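Catalase (Exiguobacterium oxidotolerans, PDB 2J2M) breaks hydrogen peroxide down to water and molecular oxygen, using a protoporphyrin-bound iron in each subunit of a homotetramer. Local coordinates at residues S379-E384 / Q389-Q394; L177-T182 / G425-R430; N21-G26 / L32-Q37; G208-I213 / D401-H406. One frame throughout, in Å; residues are numbered along the deposited sequence.

Contact 1 (S379-E384 / Q389-Q394); sequences SSVNYE and QDEPKQ
Glu391 OE2 is the polar atom on which two stretches of an otherwise irregular chain converge. Ser379 OG gives it a weak hydrogen bond of 3.2 Å, and a water donates both to it and to Val381 O; the water lies 2.7 Å from Val381 O, while its very short approach to the carboxylate is of doubtful accuracy. Ser379 OG has a second task, accepting from Val381 N at 3.2 Å. Its chi1 of 179° turns the oxygen beside the carbonyl carbon of its own residue, where the onward backbone N-H can reach it and close an ST turn. Next to this polar edge the bent Glu391 chain crosses Val381 at a slant, its CG 4.0 Å from Val381 CG1, while the same methyl group also rests over a face of the Tyr383 ring. Further along, Glu384 CG comes to 4.1 Å from Pro392 O, but Glu384 OE2 is bonded by Asn19 and Gln20 of a third subunit. Arg162 of a second subunit binds Ser380 O and Asn382 OD1. Such a strandless, helixless segment, held by side chains, water and neighbouring subunits, is characteristic of the long wrapping loop of heme catalases.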
# COMPACT_ATOMS: atom_id res chain seq x y z
N SER A 379 16.52 3.76 20.43
CA SER A 379 16.34 3.89 21.88
C SER A 379 14.99 3.31 22.25
O SER A 379 13.99 3.59 21.57
CB SER A 379 16.38 5.35 22.35
OG SER A 379 16.16 5.38 23.76
N SER A 380 14.96 2.53 23.32
CA SER A 380 13.71 1.92 23.79
C SER A 380 12.80 2.98 24.43
O SER A 380 11.60 2.78 24.56
CB SER A 380 14.00 0.74 24.74
OG SER A 380 14.67 1.18 25.91
N VAL A 381 13.39 4.11 24.80
CA VAL A 381 12.66 5.27 25.31
C VAL A 381 11.96 6.00 24.18
O VAL A 381 12.51 6.96 23.59
CB VAL A 381 13.58 6.24 26.09
CG1 VAL A 381 12.75 7.35 26.76
CG2 VAL A 381 14.41 5.47 27.14
N ASN A 382 10.74 5.56 23.90
CA ASN A 382 9.92 6.11 22.81
C ASN A 382 8.74 6.98 23.30
O ASN A 382 7.74 7.17 22.59
CB ASN A 382 9.47 4.98 21.86
CG ASN A 382 8.63 3.89 22.55
OD1 ASN A 382 8.19 4.04 23.70
ND2 ASN A 382 8.40 2.79 21.85
N TYR A 383 8.86 7.52 24.51
CA TYR A 383 7.78 8.34 25.09
C TYR A 383 8.39 9.55 25.77
O TYR A 383 9.48 9.44 26.34
CB TYR A 383 6.95 7.52 26.10
CG TYR A 383 7.77 7.00 27.24
CD1 TYR A 383 7.87 7.72 28.43
CD2 TYR A 383 8.47 5.80 27.13
CE1 TYR A 383 8.64 7.26 29.51
CE2 TYR A 383 9.26 5.33 28.21
CZ TYR A 383 9.33 6.07 29.39
OH TYR A 383 10.09 5.63 30.46
N GLU A 384 7.69 10.68 25.71
CA GLU A 384 8.06 11.92 26.43
C GLU A 384 6.82 12.53 27.10
O GLU A 384 5.75 12.51 26.52
CB GLU A 384 8.64 12.93 25.44
CG GLU A 384 9.54 14.00 26.04
CD GLU A 384 8.80 15.20 26.59
OE1 GLU A 384 9.42 15.91 27.40
OE2 GLU A 384 7.63 15.45 26.22
N GLN A 389 17.77 12.12 31.18
CA GLN A 389 18.21 13.47 30.84
C GLN A 389 18.84 13.54 29.45
O GLN A 389 18.86 14.60 28.85
CB GLN A 389 19.21 14.00 31.89
CG GLN A 389 18.82 15.37 32.45
CD GLN A 389 20.03 16.23 32.82
OE1 GLN A 389 20.72 15.98 33.82
NE2 GLN A 389 20.29 17.26 32.00
N ASP A 390 19.36 12.41 28.96
CA ASP A 390 20.04 12.37 27.67
C ASP A 390 19.16 12.03 26.47
O ASP A 390 19.65 11.97 25.34
CB ASP A 390 21.29 11.47 27.72
CG ASP A 390 20.97 10.00 27.98
OD1 ASP A 390 19.96 9.71 28.69
OD2 ASP A 390 21.74 9.12 27.50
N GLU A 391 17.86 11.86 26.68
CA GLU A 391 16.95 11.70 25.53
C GLU A 391 16.45 13.07 25.05
O GLU A 391 16.64 14.08 25.73
CB GLU A 391 15.80 10.72 25.85
CG GLU A 391 16.25 9.29 26.22
CD GLU A 391 17.04 8.54 25.13
OE1 GLU A 391 18.04 7.89 25.49
OE2 GLU A 391 16.69 8.56 23.93
N PRO A 392 15.86 13.12 23.83
CA PRO A 392 15.39 14.41 23.29
C PRO A 392 14.40 15.19 24.17
O PRO A 392 13.39 14.64 24.64
CB PRO A 392 14.74 14.01 21.96
CG PRO A 392 15.33 12.70 21.59
CD PRO A 392 15.63 12.00 22.88
N LYS A 393 14.68 16.47 24.38
CA LYS A 393 13.80 17.35 25.15
C LYS A 393 13.38 18.56 24.33
O LYS A 393 14.12 19.04 23.47
CB LYS A 393 14.47 17.82 26.47
CG LYS A 393 15.04 16.68 27.38
CD LYS A 393 13.94 15.78 27.98
CE LYS A 393 14.49 14.39 28.24
NZ LYS A 393 13.69 13.68 29.29
N GLN A 394 12.18 19.07 24.63
CA GLN A 394 11.71 20.34 24.06
C GLN A 394 12.62 21.51 24.46
O GLN A 394 13.16 21.52 25.53
CB GLN A 394 10.26 20.63 24.50
CG GLN A 394 10.06 20.86 26.00
CD GLN A 394 8.59 21.02 26.37
OE1 GLN A 394 7.71 20.43 25.74
NE2 GLN A 394 8.32 21.82 27.40
O HOH W 1 14.54 8.63 22.81

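Contact 2 (L177-T182 / G425-R430); sequences LMHIFT and GEVYRR
Val427 sets a methyl group over one face of the His179 imidazole, a CH-pi contact in which CG1 lies 4.0 Å from the ring centroid and 30° off the normal. The touch falls on the outer rim of the ring: His179 CE1 and NE2 are each 3.7 Å from Val427 CG1, and Val427 CG2 comes to 3.8 Å from His179 CE1. Beside this pair, Met178 curls back at chi2 (-71°) and brings SD to within 4.0 Å of Tyr428 CB. Met178 SD is also 5.4 Å from the centroid of the Tyr428 ring, an oblique Met-aromatic contact, and Met178 CB fills in against Val427 CG1 at 4.2 Å. In the next shell His179 ND1 bonds to Asn175 O one turn back, which fixes the rotation of the imidazole against the valine. The carbonyl of His179 receives both Thr182 N and Thr182 OG1, the latter at 2.7 Å, and so ties down the loop that follows the helix. No polar bond spans the interface. Helix 174-180, from the catalase core, thus packs on helix 422-430 of the C-terminal helical region; Phe463, Ala466 and Leu470 from helices 453-466 and 468-477 close round Met178, and Leu439 of helix 433-447 lies against Tyr428.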
# COMPACT_ATOMS: atom_id res chain seq x y z
N LEU A 177 -7.20 33.93 -14.73
CA LEU A 177 -7.47 33.83 -16.15
C LEU A 177 -6.72 34.91 -16.92
O LEU A 177 -6.15 34.60 -17.96
CB LEU A 177 -8.98 33.86 -16.40
CG LEU A 177 -9.78 32.54 -16.53
CD1 LEU A 177 -9.15 31.27 -15.93
CD2 LEU A 177 -11.16 32.72 -15.97
N MET A 178 -6.69 36.15 -16.41
CA MET A 178 -5.92 37.24 -17.05
C MET A 178 -4.45 36.92 -17.24
O MET A 178 -3.87 37.35 -18.23
CB MET A 178 -6.02 38.55 -16.27
CG MET A 178 -7.37 39.20 -16.28
SD MET A 178 -7.87 39.94 -17.86
CE MET A 178 -9.39 40.67 -17.25
N HIS A 179 -3.85 36.18 -16.30
CA HIS A 179 -2.42 35.83 -16.37
C HIS A 179 -2.11 34.61 -17.25
O HIS A 179 -1.16 34.59 -18.02
CB HIS A 179 -1.90 35.54 -14.95
CG HIS A 179 -1.90 36.73 -14.05
ND1 HIS A 179 -3.03 37.15 -13.38
CD2 HIS A 179 -0.91 37.59 -13.71
CE1 HIS A 179 -2.73 38.22 -12.65
NE2 HIS A 179 -1.45 38.49 -12.82
N ILE A 180 -2.95 33.59 -17.10
CA ILE A 180 -2.72 32.27 -17.64
C ILE A 180 -2.92 32.27 -19.16
O ILE A 180 -2.28 31.50 -19.89
CB ILE A 180 -3.63 31.23 -16.86
CG1 ILE A 180 -2.82 30.03 -16.37
CG2 ILE A 180 -4.89 30.86 -17.63
CD1 ILE A 180 -2.83 28.84 -17.26
N PHE A 181 -3.81 33.15 -19.64
CA PHE A 181 -4.06 33.25 -21.07
C PHE A 181 -3.25 34.33 -21.79
O PHE A 181 -3.47 34.56 -22.98
CB PHE A 181 -5.55 33.36 -21.37
CG PHE A 181 -6.30 32.07 -21.16
CD1 PHE A 181 -7.07 31.88 -20.01
CD2 PHE A 181 -6.23 31.04 -22.10
CE1 PHE A 181 -7.76 30.70 -19.81
CE2 PHE A 181 -6.93 29.84 -21.91
CZ PHE A 181 -7.69 29.66 -20.76
N THR A 182 -2.32 34.98 -21.09
CA THR A 182 -1.21 35.65 -21.77
C THR A 182 -0.28 34.55 -22.29
O THR A 182 -0.54 33.35 -22.08
CB THR A 182 -0.41 36.69 -20.87
OG1 THR A 182 0.32 36.04 -19.82
CG2 THR A 182 -1.32 37.78 -20.30
N GLY A 425 -9.07 43.67 -13.66
CA GLY A 425 -9.08 44.83 -14.57
C GLY A 425 -7.77 45.59 -14.56
O GLY A 425 -7.20 45.84 -15.62
N GLU A 426 -7.29 45.95 -13.37
CA GLU A 426 -5.99 46.61 -13.22
C GLU A 426 -4.87 45.81 -13.87
O GLU A 426 -4.04 46.37 -14.57
CB GLU A 426 -5.64 46.84 -11.75
CG GLU A 426 -6.61 47.77 -10.99
CD GLU A 426 -6.30 47.79 -9.51
OE1 GLU A 426 -5.33 48.48 -9.12
OE2 GLU A 426 -7.03 47.12 -8.74
N VAL A 427 -4.86 44.49 -13.63
CA VAL A 427 -3.88 43.60 -14.29
C VAL A 427 -3.99 43.72 -15.80
O VAL A 427 -2.97 43.87 -16.48
CB VAL A 427 -3.98 42.10 -13.83
CG1 VAL A 427 -3.12 41.19 -14.74
CG2 VAL A 427 -3.57 41.93 -12.35
N TYR A 428 -5.21 43.68 -16.35
CA TYR A 428 -5.35 43.86 -17.80
C TYR A 428 -4.72 45.19 -18.28
O TYR A 428 -3.91 45.20 -19.23
CB TYR A 428 -6.81 43.77 -18.25
CG TYR A 428 -6.99 43.97 -19.74
CD1 TYR A 428 -7.46 45.19 -20.25
CD2 TYR A 428 -6.66 42.96 -20.65
CE1 TYR A 428 -7.62 45.37 -21.63
CE2 TYR A 428 -6.80 43.13 -22.00
CZ TYR A 428 -7.28 44.33 -22.49
OH TYR A 428 -7.42 44.48 -23.85
N ARG A 429 -5.07 46.29 -17.62
CA ARG A 429 -4.62 47.62 -18.03
C ARG A 429 -3.13 47.87 -17.80
O ARG A 429 -2.53 48.71 -18.46
CB ARG A 429 -5.49 48.73 -17.42
CG ARG A 429 -6.88 48.81 -18.07
CD ARG A 429 -7.81 49.82 -17.42
NE ARG A 429 -8.04 49.56 -16.00
CZ ARG A 429 -9.05 48.83 -15.51
NH1 ARG A 429 -9.17 48.68 -14.20
NH2 ARG A 429 -9.93 48.25 -16.33
N ARG A 430 -2.52 47.12 -16.87
CA ARG A 430 -1.07 47.15 -16.68
C ARG A 430 -0.25 46.47 -17.79
O ARG A 430 0.97 46.62 -17.85
CB ARG A 430 -0.72 46.56 -15.30
CG ARG A 430 -0.87 47.57 -14.18
CD ARG A 430 -1.16 46.87 -12.87
NE ARG A 430 -1.15 47.79 -11.73
CZ ARG A 430 -0.06 48.19 -11.07
NH1 ARG A 430 1.14 47.75 -11.43
NH2 ARG A 430 -0.19 49.01 -10.04

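Contact 3 (N21-G26 / L32-Q37); sequences NSRTAG and LLEDYQ
Arg23 and Asp35 join two parts of the N-terminal arm, the intertwined extension typical of catalase tetramers, at the point where it turns into helix 36-45. Hydrogen bonds come first. Arg23 N reaches Asp35 OD1 at 2.7 Å and nearly straight (170°), meeting the oxygen on its anti side, somewhat out of the carboxylate plane, and Leu32 N returns a bond of 3.0 Å to Arg23 O. Asp35 is thereby shared: it occupies the N-cap position, OD2 takes Leu38 N, and OD1 also forms a salt bridge with Arg412 of the fourth subunit. The charged contact is looser. Glu34 OE1 stands 3.9 Å from Arg23 NE, a long salt bridge of charges alone, since the oxygen lies well out of the guanidinium plane; NE bonds instead to His410 ND1 of the fourth subunit and NH1 to Asp401 O of the third. Gln333 of the third subunit binds Glu34 OE2. Residues 23-24 also pair antiparallel with a strand of the fourth subunit. Among apolar contacts, the two methyl groups of Leu32 part: CD2 goes to Ala25 CB at 4.0 Å, while CD1 lies 3.8 Å from Arg23 CG, crossing the extended arginine chain at a slant, and reaches the guanidinium at its edge.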
# COMPACT_ATOMS: atom_id res chain seq x y z
N ASN A 21 19.11 -16.76 -19.38
CA ASN A 21 18.20 -17.89 -19.55
C ASN A 21 17.42 -18.22 -18.28
O ASN A 21 18.00 -18.34 -17.20
CB ASN A 21 18.97 -19.13 -20.04
CG ASN A 21 19.81 -18.86 -21.30
OD1 ASN A 21 19.29 -18.48 -22.33
ND2 ASN A 21 21.11 -19.06 -21.19
N SER A 22 16.11 -18.38 -18.42
CA SER A 22 15.31 -18.91 -17.32
C SER A 22 15.64 -20.38 -17.07
O SER A 22 16.15 -21.07 -17.96
CB SER A 22 13.82 -18.76 -17.62
OG SER A 22 13.50 -17.40 -17.86
N ARG A 23 15.37 -20.86 -15.86
CA ARG A 23 15.48 -22.28 -15.58
C ARG A 23 14.20 -22.98 -16.05
O ARG A 23 13.11 -22.67 -15.59
CB ARG A 23 15.73 -22.55 -14.10
CG ARG A 23 15.95 -24.01 -13.85
CD ARG A 23 16.45 -24.34 -12.45
NE ARG A 23 17.03 -25.69 -12.48
CZ ARG A 23 18.30 -25.98 -12.26
NH1 ARG A 23 18.72 -27.24 -12.35
NH2 ARG A 23 19.17 -25.02 -11.93
N THR A 24 14.35 -23.91 -16.99
CA THR A 24 13.20 -24.56 -17.62
C THR A 24 13.24 -26.07 -17.50
O THR A 24 14.30 -26.66 -17.27
CB THR A 24 13.07 -24.17 -19.12
OG1 THR A 24 14.31 -24.43 -19.81
CG2 THR A 24 12.67 -22.70 -19.25
N ALA A 25 12.07 -26.70 -17.65
CA ALA A 25 11.97 -28.14 -17.51
C ALA A 25 12.38 -28.80 -18.82
O ALA A 25 11.57 -29.39 -19.55
CB ALA A 25 10.55 -28.53 -17.10
N GLY A 26 13.67 -28.69 -19.13
CA GLY A 26 14.20 -29.09 -20.43
C GLY A 26 14.51 -27.86 -21.25
O GLY A 26 14.01 -26.76 -20.97
N LEU A 32 10.37 -23.05 -14.53
CA LEU A 32 10.22 -23.59 -13.19
C LEU A 32 9.87 -22.53 -12.14
O LEU A 32 10.44 -21.42 -12.14
CB LEU A 32 11.48 -24.36 -12.77
CG LEU A 32 11.81 -25.60 -13.59
CD1 LEU A 32 13.04 -26.32 -13.00
CD2 LEU A 32 10.60 -26.54 -13.68
N LEU A 33 8.94 -22.88 -11.27
CA LEU A 33 8.61 -22.02 -10.13
C LEU A 33 9.84 -21.78 -9.26
O LEU A 33 9.92 -20.76 -8.58
CB LEU A 33 7.48 -22.63 -9.28
CG LEU A 33 6.88 -21.72 -8.20
CD1 LEU A 33 6.25 -20.48 -8.81
CD2 LEU A 33 5.85 -22.46 -7.39
N GLU A 34 10.79 -22.71 -9.27
CA GLU A 34 11.98 -22.59 -8.42
C GLU A 34 13.05 -21.63 -8.94
O GLU A 34 14.07 -21.46 -8.30
CB GLU A 34 12.60 -23.97 -8.13
CG GLU A 34 13.28 -24.63 -9.30
CD GLU A 34 14.05 -25.87 -8.87
OE1 GLU A 34 15.30 -25.87 -9.02
OE2 GLU A 34 13.41 -26.84 -8.37
N ASP A 35 12.82 -20.99 -10.09
CA ASP A 35 13.76 -19.97 -10.58
C ASP A 35 13.71 -18.71 -9.72
O ASP A 35 13.12 -17.72 -10.12
CB ASP A 35 13.50 -19.64 -12.04
CG ASP A 35 14.69 -18.94 -12.70
OD1 ASP A 35 14.85 -19.04 -13.93
OD2 ASP A 35 15.50 -18.30 -11.99
N TYR A 36 14.33 -18.76 -8.53
CA TYR A 36 14.33 -17.62 -7.62
C TYR A 36 14.88 -16.37 -8.31
O TYR A 36 14.33 -15.27 -8.17
CB TYR A 36 15.11 -17.90 -6.31
CG TYR A 36 15.20 -16.64 -5.45
CD1 TYR A 36 14.17 -16.32 -4.55
CD2 TYR A 36 16.28 -15.74 -5.56
CE1 TYR A 36 14.19 -15.15 -3.78
CE2 TYR A 36 16.32 -14.55 -4.79
CZ TYR A 36 15.26 -14.27 -3.91
OH TYR A 36 15.24 -13.13 -3.14
N GLN A 37 15.95 -16.54 -9.08
CA GLN A 37 16.62 -15.41 -9.72
C GLN A 37 15.69 -14.65 -10.68
O GLN A 37 15.63 -13.42 -10.65
CB GLN A 37 17.91 -15.86 -10.41
CG GLN A 37 18.46 -14.87 -11.41
CD GLN A 37 19.59 -15.44 -12.23
OE1 GLN A 37 20.44 -16.14 -11.70
NE2 GLN A 37 19.59 -15.17 -13.54

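Contact 4 (G208-I213 / D401-H406); sequences GNTVYI and DTQPLH
Gly208 opens the encounter, its CA 4.4 Å from Asp401 OD1, a loose approach at the mouth of strand 210-219. Positive backbone angles (phi 86°) carry the chain round here and lead it into the strand. Thr210, with its CB directed toward the other segment, makes the main contact, meeting the Gln403 amide from the opposite direction. The methyl CG2 of Thr210 is placed 3.1 Å from Gln403 NE2 and 3.5 Å from Gln403 OE1, whereas Thr210 OG1 lies 3.8 Å from the same OE1. The first of these separations is too short for a methyl group beside an amide nitrogen, and chi1 (146°) is near-eclipsed, so the placing of the two threonine branches is doubtful. Gln403 folds at chi2 (-61°) to bring its amide to Thr210. There OE1 accepts from Lys202 NZ of the neighbouring strand 201-204, and Gln403 NE2 gives a weak bond of 3.5 Å to Asp401 OD2. Residues 403-404 extend the sheet to a strand of a second subunit. No hydrogen bond crosses between the two segments, so they meet by van der Waals contact alone; the amide of Gln403 is probably oriented chiefly by Lys202, with a weak contribution from Asp401 of its own segment.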
# COMPACT_ATOMS: atom_id res chain seq x y z
N GLY A 208 9.61 38.94 18.37
CA GLY A 208 8.22 38.52 18.25
C GLY A 208 7.31 39.48 17.50
O GLY A 208 6.09 39.36 17.58
N ASN A 209 7.90 40.43 16.77
CA ASN A 209 7.15 41.22 15.81
C ASN A 209 6.89 40.42 14.54
O ASN A 209 7.83 39.92 13.90
CB ASN A 209 7.89 42.50 15.42
CG ASN A 209 7.02 43.45 14.62
OD1 ASN A 209 5.90 43.77 15.04
ND2 ASN A 209 7.50 43.88 13.46
N THR A 210 5.63 40.32 14.15
CA THR A 210 5.32 39.61 12.90
C THR A 210 4.93 40.54 11.76
O THR A 210 4.20 41.48 11.97
CB THR A 210 4.38 38.34 13.10
OG1 THR A 210 3.50 38.17 11.98
CG2 THR A 210 3.58 38.42 14.37
N VAL A 211 5.49 40.29 10.58
CA VAL A 211 5.03 40.96 9.35
C VAL A 211 4.48 39.92 8.36
O VAL A 211 4.89 38.75 8.40
CB VAL A 211 6.16 41.81 8.66
CG1 VAL A 211 6.56 43.02 9.53
CG2 VAL A 211 7.41 40.93 8.37
N TYR A 212 3.57 40.34 7.49
CA TYR A 212 3.17 39.56 6.31
C TYR A 212 4.15 39.71 5.15
O TYR A 212 4.54 40.82 4.78
CB TYR A 212 1.78 39.98 5.80
CG TYR A 212 0.64 39.56 6.71
CD1 TYR A 212 0.22 38.22 6.77
CD2 TYR A 212 -0.02 40.50 7.50
CE1 TYR A 212 -0.82 37.83 7.59
CE2 TYR A 212 -1.07 40.12 8.33
CZ TYR A 212 -1.46 38.78 8.37
OH TYR A 212 -2.50 38.40 9.19
N ILE A 213 4.51 38.58 4.55
CA ILE A 213 5.50 38.59 3.48
C ILE A 213 5.02 37.79 2.27
O ILE A 213 4.32 36.79 2.41
CB ILE A 213 6.89 38.07 3.96
CG1 ILE A 213 6.86 36.55 4.18
CG2 ILE A 213 7.35 38.79 5.25
CD1 ILE A 213 7.41 35.77 3.01
N ASP A 401 5.22 31.48 18.54
CA ASP A 401 4.49 32.48 19.31
C ASP A 401 3.02 32.54 18.97
O ASP A 401 2.59 32.11 17.87
CB ASP A 401 5.14 33.86 19.26
CG ASP A 401 5.79 34.13 17.94
OD1 ASP A 401 7.05 34.28 17.93
OD2 ASP A 401 5.04 34.19 16.93
N THR A 402 2.24 32.99 19.95
CA THR A 402 0.82 33.26 19.78
C THR A 402 0.62 34.24 18.61
O THR A 402 1.46 35.09 18.34
CB THR A 402 0.19 33.83 21.07
OG1 THR A 402 0.77 35.11 21.35
CG2 THR A 402 0.41 32.93 22.24
N GLN A 403 -0.50 34.12 17.91
CA GLN A 403 -0.88 35.08 16.89
C GLN A 403 -2.28 35.62 17.22
O GLN A 403 -2.98 34.99 18.01
CB GLN A 403 -0.85 34.41 15.52
CG GLN A 403 0.55 34.24 14.91
CD GLN A 403 1.24 35.57 14.68
OE1 GLN A 403 0.70 36.47 13.99
NE2 GLN A 403 2.43 35.73 15.26
N PRO A 404 -2.69 36.77 16.65
CA PRO A 404 -3.99 37.34 17.05
C PRO A 404 -5.19 36.65 16.43
O PRO A 404 -5.10 36.10 15.34
CB PRO A 404 -3.93 38.79 16.53
CG PRO A 404 -2.59 38.97 15.89
CD PRO A 404 -2.00 37.62 15.66
N LEU A 405 -6.31 36.71 17.15
CA LEU A 405 -7.62 36.35 16.61
C LEU A 405 -8.49 37.59 16.63
O LEU A 405 -8.49 38.31 17.64
CB LEU A 405 -8.29 35.30 17.48
CG LEU A 405 -7.85 33.86 17.39
CD1 LEU A 405 -8.79 33.06 18.26
CD2 LEU A 405 -7.88 33.41 15.93
N HIS A 406 -9.24 37.80 15.56
CA HIS A 406 -10.00 39.03 15.38
C HIS A 406 -11.52 38.84 15.24
O HIS A 406 -12.21 39.74 14.78
CB HIS A 406 -9.47 39.77 14.14
CG HIS A 406 -8.00 40.08 14.20
ND1 HIS A 406 -7.46 40.98 15.10
CD2 HIS A 406 -6.96 39.61 13.46
CE1 HIS A 406 -6.15 41.06 14.90
NE2 HIS A 406 -5.82 40.24 13.92

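Contacts 1, 3 and 4 illustrate how far a catalase subunit spreads to build its tetramer, whereas contact 2 is internal to the subunit. Contacts 2 and 3 lie on opposite sides of the chain's centre, with centres 65 Å apart, and the centres of contacts 1 and 2 are 55 Å apart. Contact 1 and the 401-406 half of contact 4 share the chain between helices 330-346 and 422-430; the two contacts come to about 13 Å at their nearest atoms. Contacts 3 and 4 are about 50 Å apart at their nearest atoms within one chain, yet they meet in the assembly, through Arg23 and Asp401 of different subunits. The side chains of Ser22 (contact 3) and His179 (contact 2) lie about 9 Å and 11 Å from a heme.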